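Local coordinates for Alpha/beta fold hydrolase (Pseudomonas aeruginosa, PDB 6I8W), which hydrolyses ester bonds of membrane phospholipids as a membrane-bound phospholipase A and is regarded as a bacterial virulence factor, at residues P23-R31 / P209-R217; K104-V112 / F224-R235. All blocks are in the same frame, centred on the assembly; numbering follows the deposited sequence.

Both contacts use helix 208-234, part of the probable cap between strands 154-160 and 250-255, which meets the long N-terminal helix 3-38 at one end and a loop of the hydrolase core at the other. Contact 1, where 209-217 crosses 23-31, lies at the surface; contact 2, where 224-235 lies on the loop 104-112, is partly buried. Their centres are 26 Å apart. Contact 1 has no direct hydrogen bond between its segments and rests on leucines, prolines and one tyrosine face, whereas contact 2 adds glutamine side-chain bonds to an aromatic pair. Bound myristic acid touches Leu214 in the first and lies about 9 Å from the side chain of Leu232 in the second.

Contact 1: P23-R31 / P209-R217; sequences PATLLASVR and PLKRYLGER
Helices 23-31 and 209-217 pass each other steeply, their axes 9.7 Å apart at closest approach and their directions 106° apart, with Pro23 facing Tyr213 and Leu27 facing Leu210. Pro23 lays CB over one face of the Tyr213 ring, 3.7 Å from its centroid, in a CH-pi contact; Tyr213 CG, anti to its own N (chi1 -176°), carries the ring across to Pro23. Arg217 CD, one turn on, lies above the opposite face toward its rim, so the ring sits between proline and arginine. Leu26 CD1 meets Pro209 CB at 3.7 Å, and Leu26 CD2 packs on Leu210 CB at 3.6 Å. Beyond it, Val30 and Leu210 touch tip to tip through their methyls. Leu27 CD2 sits over one face of the Arg217 guanidinium, 3.7 Å from NE, and over the centre of the Arg31 guanidinium within its own helix. The guanidinium planes stand nearly perpendicular, with Arg31 NH2 3.6 Å from Arg217 NH2. The like charges are close, and the salt bridge from Arg31 NE to Asp76 probably offsets one of them; a water accepts a 2.8 Å bond from Arg31 NH1 and a weak one from Arg217 NH2. Octyl glucoside touches Val30 and Leu210, and myristic acid Leu214. The packing joins helix 3-38 to the start of helix 208-234; Lys211 NZ bonds to Gln193 of helix 191-199, and Asp76 lies between strand 64-68 and helix 79-82.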
loop_
_atom_site.group_PDB
_atom_site.type_symbol
_atom_site.label_atom_id
_atom_site.label_comp_id
_atom_site.label_asym_id
_atom_site.label_seq_id
_atom_site.Cartn_x
_atom_site.Cartn_y
_atom_site.Cartn_z
ATOM N N PRO A 23 17.420 -15.877 5.202
ATOM C CA PRO A 23 16.473 -14.746 5.195
ATOM C C PRO A 23 15.312 -14.900 4.208
ATOM O O PRO A 23 14.171 -14.562 4.543
ATOM C CB PRO A 23 17.350 -13.559 4.787
ATOM C CG PRO A 23 18.719 -13.937 5.231
ATOM C CD PRO A 23 18.816 -15.417 5.045
ATOM N N ALA A 24 15.600 -15.379 3.003
ATOM C CA ALA A 24 14.568 -15.526 1.975
ATOM C C ALA A 24 13.502 -16.531 2.422
ATOM O O ALA A 24 12.309 -16.278 2.270
ATOM C CB ALA A 24 15.187 -15.951 0.652
ATOM N N THR A 25 13.924 -17.663 2.989
ATOM C CA THR A 25 12.960 -18.668 3.440
ATOM C C THR A 25 12.175 -18.133 4.634
ATOM O O THR A 25 11.007 -18.469 4.826
ATOM C CB THR A 25 13.636 -20.008 3.837
ATOM O OG1 THR A 25 14.417 -19.821 5.017
ATOM C CG2 THR A 25 14.529 -20.526 2.729
ATOM N N LEU A 26 12.833 -17.326 5.457
ATOM C CA LEU A 26 12.167 -16.679 6.580
ATOM C C LEU A 26 10.997 -15.825 6.075
ATOM O O LEU A 26 9.873 -15.930 6.569
ATOM C CB LEU A 26 13.156 -15.803 7.346
ATOM C CG LEU A 26 12.902 -15.384 8.792
ATOM C CD1 LEU A 26 14.220 -14.957 9.411
ATOM C CD2 LEU A 26 11.891 -14.278 8.891
ATOM N N LEU A 27 11.258 -14.996 5.070
ATOM C CA LEU A 27 10.204 -14.136 4.531
ATOM C C LEU A 27 9.101 -14.990 3.911
ATOM O O LEU A 27 7.916 -14.702 4.079
ATOM C CB LEU A 27 10.770 -13.143 3.502
ATOM C CG LEU A 27 9.769 -12.232 2.772
ATOM C CD1 LEU A 27 8.851 -11.488 3.749
ATOM C CD2 LEU A 27 10.479 -11.253 1.801
ATOM N N ALA A 28 9.489 -16.054 3.215
ATOM C CA ALA A 28 8.501 -16.917 2.577
ATOM C C ALA A 28 7.616 -17.609 3.626
ATOM O O ALA A 28 6.407 -17.790 3.414
ATOM C CB ALA A 28 9.196 -17.950 1.684
ATOM N N SER A 29 8.198 -17.940 4.773
ATOM C CA SER A 29 7.449 -18.602 5.844
ATOM C C SER A 29 6.459 -17.632 6.477
ATOM O O SER A 29 5.289 -17.959 6.681
ATOM C CB SER A 29 8.397 -19.158 6.909
ATOM O OG SER A 29 9.220 -20.179 6.379
ATOM N N VAL A 30 6.925 -16.429 6.787
ATOM C CA VAL A 30 6.041 -15.424 7.365
ATOM C C VAL A 30 4.900 -15.035 6.399
ATOM O O VAL A 30 3.756 -14.845 6.823
ATOM C CB VAL A 30 6.825 -14.191 7.791
ATOM C CG1 VAL A 30 5.866 -13.113 8.268
ATOM C CG2 VAL A 30 7.768 -14.574 8.920
ATOM N N ARG A 31 5.208 -14.931 5.106
ATOM C CA ARG A 31 4.181 -14.666 4.095
ATOM C C ARG A 31 3.174 -15.806 4.079
ATOM O O ARG A 31 1.973 -15.586 4.003
ATOM C CB ARG A 31 4.795 -14.500 2.691
ATOM C CG ARG A 31 5.381 -13.122 2.417
ATOM C CD ARG A 31 6.235 -13.100 1.140
ATOM N NE ARG A 31 6.578 -11.734 0.774
ATOM C CZ ARG A 31 7.423 -11.402 -0.200
ATOM N NH1 ARG A 31 8.035 -12.338 -0.910
ATOM N NH2 ARG A 31 7.645 -10.124 -0.470
ATOM N N PRO A 209 15.552 -10.951 13.009
ATOM C CA PRO A 209 16.061 -11.412 11.712
ATOM C C PRO A 209 15.172 -10.984 10.539
ATOM O O PRO A 209 15.691 -10.625 9.490
ATOM C CB PRO A 209 16.086 -12.936 11.869
ATOM C CG PRO A 209 16.209 -13.164 13.358
ATOM C CD PRO A 209 15.376 -12.072 13.954
ATOM N N LEU A 210 13.855 -11.011 10.714
ATOM C CA LEU A 210 12.959 -10.584 9.649
ATOM C C LEU A 210 13.125 -9.093 9.366
ATOM O O LEU A 210 13.143 -8.668 8.212
ATOM C CB LEU A 210 11.498 -10.887 9.999
ATOM C CG LEU A 210 10.490 -10.409 8.943
ATOM C CD1 LEU A 210 10.784 -11.021 7.586
ATOM C CD2 LEU A 210 9.075 -10.742 9.378
ATOM N N LYS A 211 13.260 -8.304 10.425
ATOM C CA LYS A 211 13.437 -6.864 10.284
ATOM C C LYS A 211 14.682 -6.508 9.471
ATOM O O LYS A 211 14.622 -5.666 8.593
ATOM C CB LYS A 211 13.528 -6.207 11.659
ATOM C CG LYS A 211 13.833 -4.719 11.603
ATOM C CD LYS A 211 14.141 -4.200 12.994
ATOM C CE LYS A 211 15.093 -3.017 12.938
ATOM N NZ LYS A 211 15.469 -2.534 14.303
ATOM N N ARG A 212 15.801 -7.159 9.766
ATOM C CA ARG A 212 17.040 -6.886 9.045
ATOM C C ARG A 212 16.920 -7.178 7.546
ATOM O O ARG A 212 17.436 -6.431 6.714
ATOM C CB ARG A 212 18.197 -7.690 9.649
ATOM C CG ARG A 212 18.773 -7.046 10.898
ATOM C CD ARG A 212 20.028 -7.755 11.398
ATOM N NE ARG A 212 19.744 -8.669 12.501
ATOM C CZ ARG A 212 19.719 -9.993 12.390
ATOM N NH1 ARG A 212 19.973 -10.568 11.219
ATOM N NH2 ARG A 212 19.450 -10.742 13.451
ATOM N N TYR A 213 16.253 -8.271 7.197
ATOM C CA TYR A 213 16.085 -8.612 5.786
ATOM C C TYR A 213 15.171 -7.607 5.105
ATOM O O TYR A 213 15.436 -7.195 3.979
ATOM C CB TYR A 213 15.568 -10.036 5.626
ATOM C CG TYR A 213 15.452 -10.517 4.196
ATOM C CD1 TYR A 213 16.570 -10.546 3.356
ATOM C CD2 TYR A 213 14.271 -11.059 3.724
ATOM C CE1 TYR A 213 16.481 -11.032 2.061
ATOM C CE2 TYR A 213 14.174 -11.551 2.438
ATOM C CZ TYR A 213 15.276 -11.532 1.611
ATOM O OH TYR A 213 15.157 -12.030 0.342
ATOM N N LEU A 214 14.086 -7.221 5.769
ATOM C CA LEU A 214 13.194 -6.203 5.205
ATOM C C LEU A 214 13.984 -4.913 4.955
ATOM O O LEU A 214 13.816 -4.262 3.919
ATOM C CB LEU A 214 12.009 -5.925 6.131
ATOM C CG LEU A 214 11.021 -7.085 6.265
ATOM C CD1 LEU A 214 9.930 -6.757 7.276
ATOM C CD2 LEU A 214 10.433 -7.443 4.902
ATOM N N GLY A 215 14.855 -4.563 5.901
ATOM C CA GLY A 215 15.705 -3.392 5.767
ATOM C C GLY A 215 16.688 -3.531 4.609
ATOM O O GLY A 215 16.950 -2.567 3.888
ATOM N N GLU A 216 17.243 -4.728 4.436
ATOM C CA GLU A 216 18.142 -4.983 3.314
ATOM C C GLU A 216 17.393 -4.822 1.994
ATOM O O GLU A 216 17.878 -4.175 1.068
ATOM C CB GLU A 216 18.753 -6.381 3.405
ATOM C CG GLU A 216 19.777 -6.549 4.517
ATOM C CD GLU A 216 20.314 -7.965 4.612
ATOM O OE1 GLU A 216 20.102 -8.756 3.665
ATOM O OE2 GLU A 216 20.950 -8.287 5.637
ATOM N N ARG A 217 16.193 -5.389 1.921
ATOM C CA ARG A 217 15.376 -5.270 0.718
ATOM C C ARG A 217 15.026 -3.811 0.411
ATOM O O ARG A 217 14.999 -3.409 -0.751
ATOM C CB ARG A 217 14.095 -6.103 0.862
ATOM C CG ARG A 217 14.357 -7.604 0.908
ATOM C CD ARG A 217 13.120 -8.368 1.346
ATOM N NE ARG A 217 11.968 -8.078 0.498
ATOM C CZ ARG A 217 11.703 -8.701 -0.646
ATOM N NH1 ARG A 217 12.510 -9.658 -1.088
ATOM N NH2 ARG A 217 10.628 -8.367 -1.347
HETATM O O HOH W 1 9.653 -11.173 -2.918
#

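Contact 2: K104-V112 / F224-R235; sequences KPQQASYDV and FNAQIFEQLRQR
Phe224 and Tyr110 form an offset edge-to-face pair where the C-terminal part of helix 208-234, in the probable cap (lid) of the alpha/beta hydrolase fold, lies on the loop between strand 90-94 and helix 112-125. The edge of Phe224 points to the Tyr110 face, with ring planes at 85° and centroids 5.5 Å apart. Ile228 CD1 lies over a face of the same tyrosine, 4.1 Å from its centroid, while Lys104 CB packs on Phe224 CE2. Farther along, Leu232 CD2 meets Val112 CG1 at 3.9 Å, the two side chains crossing at about a right angle; they touch helix 138-149, which follows the probable nucleophile elbow.

The polar links come from two glutamines one turn apart. Gln231 uses both ends of its amide: OE1 takes a nearly straight bond from Tyr110 N (2.7 Å, 170°), and NE2 gives a weak one to Ala108 O. Its chain is extended beyond CG, which carries the amide down to the loop backbone. One turn earlier, Gln227 NE2 donates to Gln106 OE1 at 2.9 Å, with the amide planes 72° apart. Within the loop, Tyr110 OH donates to Pro105 O at 2.6 Å and so ties the ring to the start of the type I turn 105-108.

At the helix end, Arg235 CB packs on Asp111 CB, whose carboxylate caps the start of helix 112-125 and hydrogen-bonds, through OD1, with Thr114 OG1. A water joins the two backbones there, accepting from Val112 N at 3.1 Å and donating to Arg235 O.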
loop_
_atom_site.group_PDB
_atom_site.type_symbol
_atom_site.label_atom_id
_atom_site.label_comp_id
_atom_site.label_asym_id
_atom_site.label_seq_id
_atom_site.Cartn_x
_atom_site.Cartn_y
_atom_site.Cartn_z
ATOM N N LYS A 104 8.978 -3.698 -13.087
ATOM C CA LYS A 104 9.513 -2.365 -12.808
ATOM C C LYS A 104 10.308 -1.808 -14.000
ATOM O O LYS A 104 11.514 -1.587 -13.893
ATOM C CB LYS A 104 10.404 -2.417 -11.560
ATOM C CG LYS A 104 9.696 -3.019 -10.323
ATOM C CD LYS A 104 10.650 -3.198 -9.144
ATOM C CE LYS A 104 9.930 -3.832 -7.940
ATOM N NZ LYS A 104 9.468 -5.217 -8.248
ATOM N N PRO A 105 9.627 -1.549 -15.130
ATOM C CA PRO A 105 10.317 -1.002 -16.313
ATOM C C PRO A 105 11.011 0.320 -15.990
ATOM O O PRO A 105 10.389 1.214 -15.410
ATOM C CB PRO A 105 9.191 -0.770 -17.333
ATOM C CG PRO A 105 7.987 -1.387 -16.770
ATOM C CD PRO A 105 8.164 -1.595 -15.304
ATOM N N GLN A 106 12.275 0.437 -16.362
ATOM C CA GLN A 106 13.075 1.586 -15.978
ATOM C C GLN A 106 12.591 2.894 -16.607
ATOM O O GLN A 106 12.734 3.957 -16.007
ATOM C CB GLN A 106 14.541 1.348 -16.351
ATOM C CG GLN A 106 15.510 2.368 -15.757
ATOM C CD GLN A 106 15.631 2.249 -14.245
ATOM O OE1 GLN A 106 15.762 3.252 -13.544
ATOM N NE2 GLN A 106 15.583 1.018 -13.737
ATOM N N GLN A 107 12.004 2.817 -17.798
ATOM C CA GLN A 107 11.634 4.031 -18.532
ATOM C C GLN A 107 10.146 4.371 -18.468
ATOM O O GLN A 107 9.670 5.243 -19.191
ATOM C CB GLN A 107 12.057 3.914 -20.006
ATOM C CG GLN A 107 13.552 3.767 -20.220
ATOM C CD GLN A 107 14.342 4.895 -19.584
ATOM O OE1 GLN A 107 15.286 4.658 -18.825
ATOM N NE2 GLN A 107 13.961 6.131 -19.889
ATOM N N ALA A 108 9.403 3.705 -17.598
ATOM C CA ALA A 108 7.970 3.941 -17.554
ATOM C C ALA A 108 7.638 5.177 -16.716
ATOM O O ALA A 108 8.480 5.689 -15.971
ATOM C CB ALA A 108 7.250 2.716 -17.003
ATOM N N SER A 109 6.410 5.661 -16.856
ATOM C CA SER A 109 5.905 6.690 -15.969
ATOM C C SER A 109 5.234 6.037 -14.751
ATOM O O SER A 109 4.481 5.070 -14.884
ATOM C CB SER A 109 4.928 7.602 -16.703
ATOM O OG SER A 109 4.373 8.547 -15.804
ATOM N N TYR A 110 5.486 6.588 -13.572
ATOM C CA TYR A 110 4.907 6.051 -12.364
ATOM C C TYR A 110 4.086 7.095 -11.623
ATOM O O TYR A 110 3.827 6.947 -10.434
ATOM C CB TYR A 110 5.999 5.485 -11.454
ATOM C CG TYR A 110 6.682 4.271 -12.032
ATOM C CD1 TYR A 110 6.096 3.017 -11.938
ATOM C CD2 TYR A 110 7.906 4.379 -12.678
ATOM C CE1 TYR A 110 6.709 1.905 -12.472
ATOM C CE2 TYR A 110 8.534 3.268 -13.207
ATOM C CZ TYR A 110 7.920 2.033 -13.095
ATOM O OH TYR A 110 8.523 0.918 -13.615
ATOM N N ASP A 111 3.685 8.146 -12.335
ATOM C CA ASP A 111 2.760 9.128 -11.781
ATOM C C ASP A 111 1.421 8.468 -11.456
ATOM O O ASP A 111 1.069 7.444 -12.041
ATOM C CB ASP A 111 2.546 10.281 -12.763
ATOM C CG ASP A 111 1.785 9.851 -13.992
ATOM O OD1 ASP A 111 2.421 9.346 -14.943
ATOM O OD2 ASP A 111 0.543 9.977 -13.991
ATOM N N VAL A 112 0.656 9.065 -10.549
ATOM C CA VAL A 112 -0.554 8.409 -10.045
ATOM C C VAL A 112 -1.644 8.328 -11.120
ATOM O O VAL A 112 -2.523 7.469 -11.063
ATOM C CB VAL A 112 -1.102 9.126 -8.800
ATOM C CG1 VAL A 112 -0.155 8.940 -7.628
ATOM C CG2 VAL A 112 -1.337 10.615 -9.086
ATOM N N PHE A 224 15.730 3.076 -7.099
ATOM C CA PHE A 224 14.539 3.088 -7.932
ATOM C C PHE A 224 13.361 3.773 -7.229
ATOM O O PHE A 224 12.601 4.516 -7.847
ATOM C CB PHE A 224 14.161 1.668 -8.337
ATOM C CG PHE A 224 13.136 1.613 -9.425
ATOM C CD1 PHE A 224 13.457 2.012 -10.707
ATOM C CD2 PHE A 224 11.851 1.166 -9.168
ATOM C CE1 PHE A 224 12.517 1.967 -11.714
ATOM C CE2 PHE A 224 10.913 1.121 -10.179
ATOM C CZ PHE A 224 11.243 1.520 -11.442
ATOM N N ASN A 225 13.197 3.516 -5.938
ATOM C CA ASN A 225 12.129 4.183 -5.203
ATOM C C ASN A 225 12.320 5.701 -5.244
ATOM O O ASN A 225 11.359 6.433 -5.444
ATOM C CB ASN A 225 12.059 3.702 -3.751
ATOM C CG ASN A 225 11.359 2.343 -3.608
ATOM O OD1 ASN A 225 10.742 1.834 -4.547
ATOM N ND2 ASN A 225 11.469 1.756 -2.425
ATOM N N ALA A 226 13.564 6.163 -5.102
ATOM C CA ALA A 226 13.843 7.595 -5.114
ATOM C C ALA A 226 13.454 8.223 -6.453
ATOM O O ALA A 226 12.974 9.358 -6.510
ATOM C CB ALA A 226 15.325 7.853 -4.816
ATOM N N GLN A 227 13.683 7.482 -7.530
ATOM C CA GLN A 227 13.344 7.951 -8.876
ATOM C C GLN A 227 11.822 8.059 -9.043
ATOM O O GLN A 227 11.304 9.044 -9.567
ATOM C CB GLN A 227 13.944 7.007 -9.923
ATOM C CG GLN A 227 13.197 6.933 -11.246
ATOM C CD GLN A 227 13.883 5.999 -12.240
ATOM O OE1 GLN A 227 13.284 5.580 -13.235
ATOM N NE2 GLN A 227 15.144 5.663 -11.968
ATOM N N ILE A 228 11.105 7.048 -8.573
ATOM C CA ILE A 228 9.651 7.108 -8.588
ATOM C C ILE A 228 9.153 8.277 -7.738
ATOM O O ILE A 228 8.249 9.001 -8.150
ATOM C CB ILE A 228 9.015 5.799 -8.087
ATOM C CG1 ILE A 228 9.228 4.678 -9.105
ATOM C CG2 ILE A 228 7.508 5.983 -7.859
ATOM C CD1 ILE A 228 8.636 3.346 -8.654
ATOM N N PHE A 229 9.748 8.468 -6.562
ATOM C CA PHE A 229 9.317 9.550 -5.675
ATOM C C PHE A 229 9.481 10.903 -6.370
ATOM O O PHE A 229 8.653 11.802 -6.205
ATOM C CB PHE A 229 10.094 9.542 -4.354
ATOM C CG PHE A 229 9.455 10.385 -3.273
ATOM C CD1 PHE A 229 8.512 9.839 -2.421
ATOM C CD2 PHE A 229 9.778 11.729 -3.135
ATOM C CE1 PHE A 229 7.910 10.616 -1.435
ATOM C CE2 PHE A 229 9.185 12.509 -2.158
ATOM C CZ PHE A 229 8.246 11.955 -1.306
ATOM N N GLU A 230 10.535 11.035 -7.168
ATOM C CA GLU A 230 10.768 12.276 -7.903
ATOM C C GLU A 230 9.687 12.504 -8.960
ATOM O O GLU A 230 9.245 13.634 -9.172
ATOM C CB GLU A 230 12.156 12.273 -8.542
ATOM C CG GLU A 230 13.131 13.172 -7.819
ATOM C CD GLU A 230 12.609 14.591 -7.683
ATOM O OE1 GLU A 230 12.458 15.276 -8.717
ATOM O OE2 GLU A 230 12.338 15.015 -6.538
ATOM N N GLN A 231 9.256 11.432 -9.618
ATOM C CA GLN A 231 8.122 11.517 -10.533
ATOM C C GLN A 231 6.835 11.921 -9.807
ATOM O O GLN A 231 6.033 12.683 -10.333
ATOM C CB GLN A 231 7.906 10.190 -11.253
ATOM C CG GLN A 231 8.988 9.840 -12.263
ATOM C CD GLN A 231 8.546 8.716 -13.170
ATOM O OE1 GLN A 231 7.357 8.574 -13.450
ATOM N NE2 GLN A 231 9.492 7.901 -13.619
ATOM N N LEU A 232 6.631 11.405 -8.598
ATOM C CA LEU A 232 5.424 11.745 -7.851
ATOM C C LEU A 232 5.434 13.240 -7.522
ATOM O O LEU A 232 4.381 13.882 -7.467
ATOM C CB LEU A 232 5.304 10.902 -6.576
ATOM C CG LEU A 232 5.089 9.390 -6.739
ATOM C CD1 LEU A 232 5.134 8.691 -5.394
ATOM C CD2 LEU A 232 3.760 9.107 -7.438
ATOM N N ARG A 233 6.626 13.800 -7.335
ATOM C CA ARG A 233 6.751 15.232 -7.091
ATOM C C ARG A 233 6.560 16.045 -8.367
ATOM O O ARG A 233 5.818 17.024 -8.376
ATOM C CB ARG A 233 8.115 15.564 -6.482
ATOM C CG ARG A 233 8.373 14.911 -5.137
ATOM C CD ARG A 233 9.711 15.353 -4.556
ATOM N NE ARG A 233 9.650 16.693 -3.980
ATOM C CZ ARG A 233 10.641 17.253 -3.295
ATOM N NH1 ARG A 233 11.773 16.588 -3.107
ATOM N NH2 ARG A 233 10.502 18.474 -2.798
ATOM N N GLN A 234 7.245 15.644 -9.436
ATOM C CA GLN A 234 7.246 16.426 -10.680
ATOM C C GLN A 234 5.958 16.254 -11.478
ATOM O O GLN A 234 5.570 17.142 -12.232
ATOM C CB GLN A 234 8.443 16.050 -11.561
ATOM C CG GLN A 234 9.789 16.249 -10.899
ATOM C CD GLN A 234 10.094 17.705 -10.613
ATOM O OE1 GLN A 234 9.554 18.605 -11.260
ATOM N NE2 GLN A 234 10.967 17.946 -9.640
ATOM N N ARG A 235 5.304 15.111 -11.314
ATOM C CA ARG A 235 4.099 14.795 -12.078
ATOM C C ARG A 235 2.903 14.697 -11.138
ATOM O O ARG A 235 1.984 13.906 -11.347
ATOM C CB ARG A 235 4.285 13.489 -12.853
ATOM C CG ARG A 235 5.518 13.509 -13.764
ATOM C CD ARG A 235 5.755 12.180 -14.487
ATOM N NE ARG A 235 7.127 12.109 -15.006
ATOM C CZ ARG A 235 7.571 11.192 -15.861
ATOM N NH1 ARG A 235 6.755 10.253 -16.324
ATOM N NH2 ARG A 235 8.835 11.221 -16.265
HETATM O O HOH W 2 2.025 11.661 -9.563
#